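Local atomic coordinates of gamma-glutamyl-gamma-aminobutyraldehyde dehydrogenase (Burkholderia cenocepacia, PDB entry 4LIH), a protein that probably oxidises aldehydes, among them gamma-glutamyl-gamma-aminobutyraldehyde, to carboxylic acids with NAD(P)+ as the electron acceptor. Residues A[97-102]-A[214-218]; A[467-473]-A[484-488]. One frame throughout, in Å; residues are numbered along the deposited sequence.

Contact 1: A[97-102]-A[214-218]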
loop_
_atom_site.group_PDB
_atom_site.type_symbol
_atom_site.label_atom_id
_atom_site.label_comp_id
_atom_site.label_asym_id
_atom_site.label_seq_id
_atom_site.Cartn_x
_atom_site.Cartn_y
_atom_site.Cartn_z
ATOM N N ARG A 97 -0.798 -1.534 -27.624
ATOM C CA ARG A 97 -0.690 -1.551 -29.063
ATOM C C ARG A 97 0.260 -0.456 -29.585
ATOM O O ARG A 97 0.969 -0.647 -30.547
ATOM C CB ARG A 97 -2.070 -1.409 -29.707
ATOM C CG ARG A 97 -2.063 -1.338 -31.217
ATOM C CD ARG A 97 -1.539 -2.624 -31.802
ATOM N NE ARG A 97 -1.438 -2.591 -33.258
ATOM C CZ ARG A 97 -0.512 -3.228 -33.958
ATOM N NH1 ARG A 97 0.421 -3.932 -33.353
ATOM N NH2 ARG A 97 -0.499 -3.119 -35.278
ATOM N N TRP A 98 0.270 0.696 -28.934
ATOM C CA TRP A 98 1.120 1.807 -29.371
ATOM C C TRP A 98 2.583 1.455 -29.159
ATOM O O TRP A 98 3.418 1.606 -30.063
ATOM C CB TRP A 98 0.734 3.059 -28.594
ATOM C CG TRP A 98 1.447 4.304 -28.936
ATOM C CD1 TRP A 98 2.031 4.646 -30.114
ATOM C CD2 TRP A 98 1.549 5.437 -28.086
ATOM N NE1 TRP A 98 2.505 5.941 -30.042
ATOM C CE2 TRP A 98 2.263 6.424 -28.780
ATOM C CE3 TRP A 98 1.149 5.684 -26.772
ATOM C CZ2 TRP A 98 2.525 7.671 -28.234
ATOM C CZ3 TRP A 98 1.442 6.920 -26.223
ATOM C CH2 TRP A 98 2.101 7.897 -26.961
ATOM N N ALA A 99 2.872 0.905 -27.987
ATOM C CA ALA A 99 4.191 0.441 -27.674
ATOM C C ALA A 99 4.654 -0.656 -28.618
ATOM O O ALA A 99 5.804 -0.620 -29.075
ATOM C CB ALA A 99 4.244 -0.075 -26.249
ATOM N N ALA A 100 3.788 -1.617 -28.890
ATOM C CA ALA A 100 4.075 -2.653 -29.923
ATOM C C ALA A 100 4.452 -2.017 -31.264
ATOM O O ALA A 100 5.396 -2.456 -31.936
ATOM C CB ALA A 100 2.899 -3.587 -30.100
ATOM N N LEU A 101 3.695 -0.994 -31.662
ATOM C CA LEU A 101 4.021 -0.259 -32.874
ATOM C C LEU A 101 5.382 0.409 -32.785
ATOM O O LEU A 101 6.176 0.334 -33.737
ATOM C CB LEU A 101 2.943 0.756 -33.237
ATOM C CG LEU A 101 1.652 0.163 -33.821
ATOM C CD1 LEU A 101 0.560 1.205 -33.790
ATOM C CD2 LEU A 101 1.829 -0.333 -35.240
ATOM N N MET A 102 5.686 1.049 -31.660
ATOM C CA MET A 102 7.005 1.651 -31.514
ATOM C C MET A 102 8.067 0.582 -31.760
ATOM O O MET A 102 9.050 0.829 -32.457
ATOM C CB MET A 102 7.232 2.242 -30.137
ATOM C CG MET A 102 6.356 3.421 -29.810
ATOM S SD MET A 102 6.796 4.097 -28.172
ATOM C CE MET A 102 5.313 5.017 -27.954
ATOM N N LEU A 214 1.856 7.119 -34.879
ATOM C CA LEU A 214 1.680 5.755 -34.367
ATOM C C LEU A 214 0.628 5.705 -33.271
ATOM O O LEU A 214 -0.141 4.777 -33.218
ATOM C CB LEU A 214 2.996 5.175 -33.881
ATOM C CG LEU A 214 4.085 5.071 -34.941
ATOM C CD1 LEU A 214 5.342 4.593 -34.239
ATOM C CD2 LEU A 214 3.710 4.175 -36.144
ATOM N N ALA A 215 0.536 6.751 -32.462
ATOM C CA ALA A 215 -0.470 6.811 -31.395
ATOM C C ALA A 215 -1.885 6.753 -31.964
ATOM O O ALA A 215 -2.725 5.977 -31.498
ATOM C CB ALA A 215 -0.292 8.085 -30.569
ATOM N N PHE A 216 -2.144 7.583 -32.952
ATOM C CA PHE A 216 -3.429 7.591 -33.628
ATOM C C PHE A 216 -3.690 6.250 -34.339
ATOM O O PHE A 216 -4.795 5.728 -34.276
ATOM C CB PHE A 216 -3.520 8.767 -34.622
ATOM C CG PHE A 216 -4.892 8.929 -35.243
ATOM C CD1 PHE A 216 -5.965 9.395 -34.484
ATOM C CD2 PHE A 216 -5.120 8.601 -36.567
ATOM C CE1 PHE A 216 -7.238 9.555 -35.037
ATOM C CE2 PHE A 216 -6.412 8.720 -37.119
ATOM C CZ PHE A 216 -7.460 9.198 -36.344
ATOM N N GLU A 217 -2.670 5.692 -34.977
ATOM C CA GLU A 217 -2.774 4.373 -35.605
ATOM C C GLU A 217 -3.191 3.280 -34.588
ATOM O O GLU A 217 -3.922 2.351 -34.913
ATOM C CB GLU A 217 -1.424 4.002 -36.230
ATOM C CG GLU A 217 -1.475 2.754 -37.086
ATOM C CD GLU A 217 -0.123 2.381 -37.660
ATOM O OE1 GLU A 217 0.687 3.275 -37.873
ATOM O OE2 GLU A 217 0.092 1.194 -37.981
ATOM N N ALA A 218 -2.715 3.409 -33.355
ATOM C CA ALA A 218 -2.987 2.415 -32.312
ATOM C C ALA A 218 -4.356 2.555 -31.680
ATOM O O ALA A 218 -4.762 1.665 -30.911
ATOM C CB ALA A 218 -1.925 2.518 -31.225
#

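Contact 2: A[467-473]-A[484-488]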
loop_
_atom_site.group_PDB
_atom_site.type_symbol
_atom_site.label_atom_id
_atom_site.label_comp_id
_atom_site.label_asym_id
_atom_site.label_seq_id
_atom_site.Cartn_x
_atom_site.Cartn_y
_atom_site.Cartn_z
ATOM N N GLY A 467 17.315 0.539 -16.100
ATOM C CA GLY A 467 16.258 1.472 -16.494
ATOM C C GLY A 467 14.924 1.177 -15.851
ATOM O O GLY A 467 13.883 1.549 -16.411
ATOM N N ASP A 468 14.947 0.571 -14.660
ATOM C CA ASP A 468 13.765 -0.021 -14.114
ATOM C C ASP A 468 12.734 1.061 -13.792
ATOM O O ASP A 468 13.041 2.094 -13.172
ATOM C CB ASP A 468 14.124 -0.834 -12.882
ATOM C CG ASP A 468 13.078 -1.857 -12.542
ATOM O OD1 ASP A 468 11.997 -1.496 -12.038
ATOM O OD2 ASP A 468 13.334 -3.031 -12.808
ATOM N N MET A 469 11.509 0.816 -14.224
ATOM C CA MET A 469 10.392 1.735 -13.997
ATOM C C MET A 469 9.929 1.778 -12.558
ATOM O O MET A 469 9.157 2.675 -12.178
ATOM C CB MET A 469 9.220 1.311 -14.986
ATOM C CG MET A 469 8.282 2.415 -15.482
ATOM S SD MET A 469 9.120 3.891 -16.088
ATOM C CE MET A 469 10.370 3.312 -17.162
ATOM N N ASN A 470 10.360 0.857 -11.710
ATOM C CA ASN A 470 9.991 0.933 -10.278
ATOM C C ASN A 470 10.667 2.032 -9.444
ATOM O O ASN A 470 10.281 2.279 -8.277
ATOM C CB ASN A 470 10.191 -0.416 -9.604
ATOM C CG ASN A 470 9.106 -1.419 -9.990
ATOM O OD1 ASN A 470 8.034 -1.439 -9.392
ATOM N ND2 ASN A 470 9.439 -2.321 -10.885
ATOM N N PHE A 471 11.670 2.709 -10.005
ATOM C CA PHE A 471 12.452 3.629 -9.178
ATOM C C PHE A 471 12.107 5.070 -9.537
ATOM O O PHE A 471 12.577 5.541 -10.559
ATOM C CB PHE A 471 13.950 3.360 -9.415
ATOM C CG PHE A 471 14.420 2.015 -8.948
ATOM C CD1 PHE A 471 14.280 1.635 -7.639
ATOM C CD2 PHE A 471 14.979 1.108 -9.863
ATOM C CE1 PHE A 471 14.733 0.398 -7.217
ATOM C CE2 PHE A 471 15.441 -0.113 -9.444
ATOM C CZ PHE A 471 15.343 -0.473 -8.112
ATOM N N PRO A 472 11.313 5.780 -8.682
ATOM C CA PRO A 472 11.084 7.207 -8.981
ATOM C C PRO A 472 12.409 7.944 -9.104
ATOM O O PRO A 472 13.358 7.548 -8.462
ATOM C CB PRO A 472 10.317 7.700 -7.751
ATOM C CG PRO A 472 10.652 6.731 -6.640
ATOM C CD PRO A 472 10.861 5.423 -7.306
ATOM N N PHE A 473 12.423 8.982 -9.933
ATOM C CA PHE A 473 13.599 9.632 -10.458
ATOM C C PHE A 473 13.314 11.139 -10.489
ATOM O O PHE A 473 12.319 11.573 -11.047
ATOM C CB PHE A 473 13.854 9.081 -11.871
ATOM C CG PHE A 473 14.945 9.757 -12.602
ATOM C CD1 PHE A 473 14.781 11.041 -13.072
ATOM C CD2 PHE A 473 16.158 9.136 -12.737
ATOM C CE1 PHE A 473 15.809 11.687 -13.723
ATOM C CE2 PHE A 473 17.213 9.779 -13.396
ATOM C CZ PHE A 473 17.026 11.045 -13.894
ATOM N N ASP A 484 9.631 11.226 -12.055
ATOM C CA ASP A 484 9.344 10.387 -13.187
ATOM C C ASP A 484 9.624 8.910 -12.890
ATOM O O ASP A 484 10.358 8.585 -11.928
ATOM C CB ASP A 484 10.156 10.882 -14.396
ATOM C CG ASP A 484 9.618 12.201 -15.022
ATOM O OD1 ASP A 484 8.545 12.744 -14.677
ATOM O OD2 ASP A 484 10.327 12.726 -15.929
ATOM N N LYS A 485 8.999 8.016 -13.693
ATOM C CA LYS A 485 9.000 6.583 -13.430
ATOM C C LYS A 485 8.263 6.245 -12.101
ATOM O O LYS A 485 8.047 7.128 -11.243
ATOM C CB LYS A 485 10.428 5.997 -13.424
ATOM C CG LYS A 485 11.322 6.398 -14.604
ATOM C CD LYS A 485 12.493 5.420 -14.805
ATOM C CE LYS A 485 13.472 5.410 -13.655
ATOM N NZ LYS A 485 14.514 4.393 -13.882
ATOM N N SER A 486 7.881 4.982 -11.955
ATOM C CA SER A 486 7.227 4.404 -10.785
ATOM C C SER A 486 5.817 4.910 -10.711
ATOM O O SER A 486 5.439 5.835 -11.451
ATOM C CB SER A 486 7.948 4.770 -9.483
ATOM O OG SER A 486 7.552 6.029 -8.990
ATOM N N LEU A 487 5.050 4.313 -9.816
ATOM C CA LEU A 487 3.649 4.700 -9.631
ATOM C C LEU A 487 3.540 6.135 -9.156
ATOM O O LEU A 487 2.544 6.787 -9.425
ATOM C CB LEU A 487 2.919 3.785 -8.655
ATOM C CG LEU A 487 2.784 2.342 -9.139
ATOM C CD1 LEU A 487 2.196 1.550 -7.976
ATOM C CD2 LEU A 487 1.899 2.267 -10.342
ATOM N N HIS A 488 4.593 6.612 -8.492
ATOM C CA HIS A 488 4.681 7.982 -7.980
ATOM C C HIS A 488 4.644 9.010 -9.103
ATOM O O HIS A 488 4.299 10.127 -8.866
ATOM C CB HIS A 488 5.983 8.171 -7.184
ATOM C CG HIS A 488 6.034 7.322 -5.958
ATOM N ND1 HIS A 488 5.248 7.567 -4.862
ATOM C CD2 HIS A 488 6.670 6.158 -5.707
ATOM C CE1 HIS A 488 5.432 6.610 -3.967
ATOM N NE2 HIS A 488 6.272 5.731 -4.469
#

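Contact 1: A[97-102]-A[214-218]
Arg-97 lays its CG against the methyl of Ala-218, 3.9 Å from CB to CG; its NH1 reaches along the helix to a salt bridge with Glu-104. One residue on, Trp-98 brings its indole into the interface. With CG anti to the backbone N (chi1 -178°), the indole reaches across to Ala-215, whose CA stands 3.6 Å from the centroid of the five-membered ring, a CH-pi contact over the face. Ala-215 CB lies over the same face near the ring's rim, 3.5 Å from Trp-98 CE2, while CE of Met-102 lies over the opposite face. Leu-214 CB meets the indole edge, in plane, and NE1 is satisfied by the carbonyl of Val-211. Two helices of the aldehyde dehydrogenase fold are joined here, 88-104 and 206-218, the latter following strand 195-199 of a mixed sheet. Their local axes approach to 8.7 Å and run at 132°. Where they come near, Ala-218 CB sits 3.6 Å from Trp-98 CA. About a turn further on, Leu-101 sets its CD1 3.8 Å from Ala-218 CB. Its CD2 lies 3.6 Å from OE2 of Glu-217. Beyond it, Met-102 CA passes 4.3 Å from Leu-214 CD1.

Contact 2: A[467-473]-A[484-488]
Lys-485 runs its side chain between the sulfur of Met-469 and the carbonyl oxygen of Phe-471. The two segments form a loop pairing, without regular strands, between strands 457-460 and 494-502 of the aldehyde dehydrogenase fold; an Asx turn and a type I turn, 468-471, shape one side. CB of Lys-485 is 3.6 Å from Met-469 SD and also lies beside the carbonyl oxygen of Phe-471. CG keeps to the same sulfur, and CD meets Met-469 CE, the bent methionine crossing the lysine chain at a slant. A bend at chi3 (-65°) then brings CE to 3.2 Å from Phe-471 O. At the tip, NZ donates to Asp-468 O over 2.8 Å, approaching from above the carbonyl plane. The carboxylate of Asp-468 is engaged separately: OD1 takes Asn-470 N on its anti lone pair and Asn-470 ND2 on its syn one; ND2 also bonds to Asp-144 O of a neighbouring subunit. Farther along, Phe-473 and Asp-484 make a single antiparallel hydrogen-bonded bridge. Asp-484 N donates to Phe-473 O at 2.9 Å, in the carbonyl plane and with 157° at the hydrogen; the return bond, Phe-473 N to Asp-484 O, is weak. The side chain of Phe-473 packs close to that of Glu-274, the predicted active-site residue, and meets Trp-184 edge-to-face, while Asp-484 OD2 forms a salt bridge with Lys-185. Ser-486 OG lies 3.5 Å from Pro-472 CB and donates to Lys-485 O at 2.6 Å.

In the fold
Contact 1 closes in the chain before contact 2 opens, and both belong to the aldehyde dehydrogenase fold. Their centres are 22 Å apart and their nearest atoms about 11 Å, so they do not touch. Helix 121-142 lies against both: Val-136 meets Ala-99 and Met-102 of contact 1, while Tyr-134, Trp-138 and Phe-139 meet 467-473. Helix 178-191 also serves both, stacking Phe-186 on Trp-98 and placing Trp-184 against Phe-473 and Lys-485. Contact 1 joins two helices away from the predicted active site and meets no other subunit, whereas contact 2 combines nearness to Glu-274 with bonds to two neighbouring subunits.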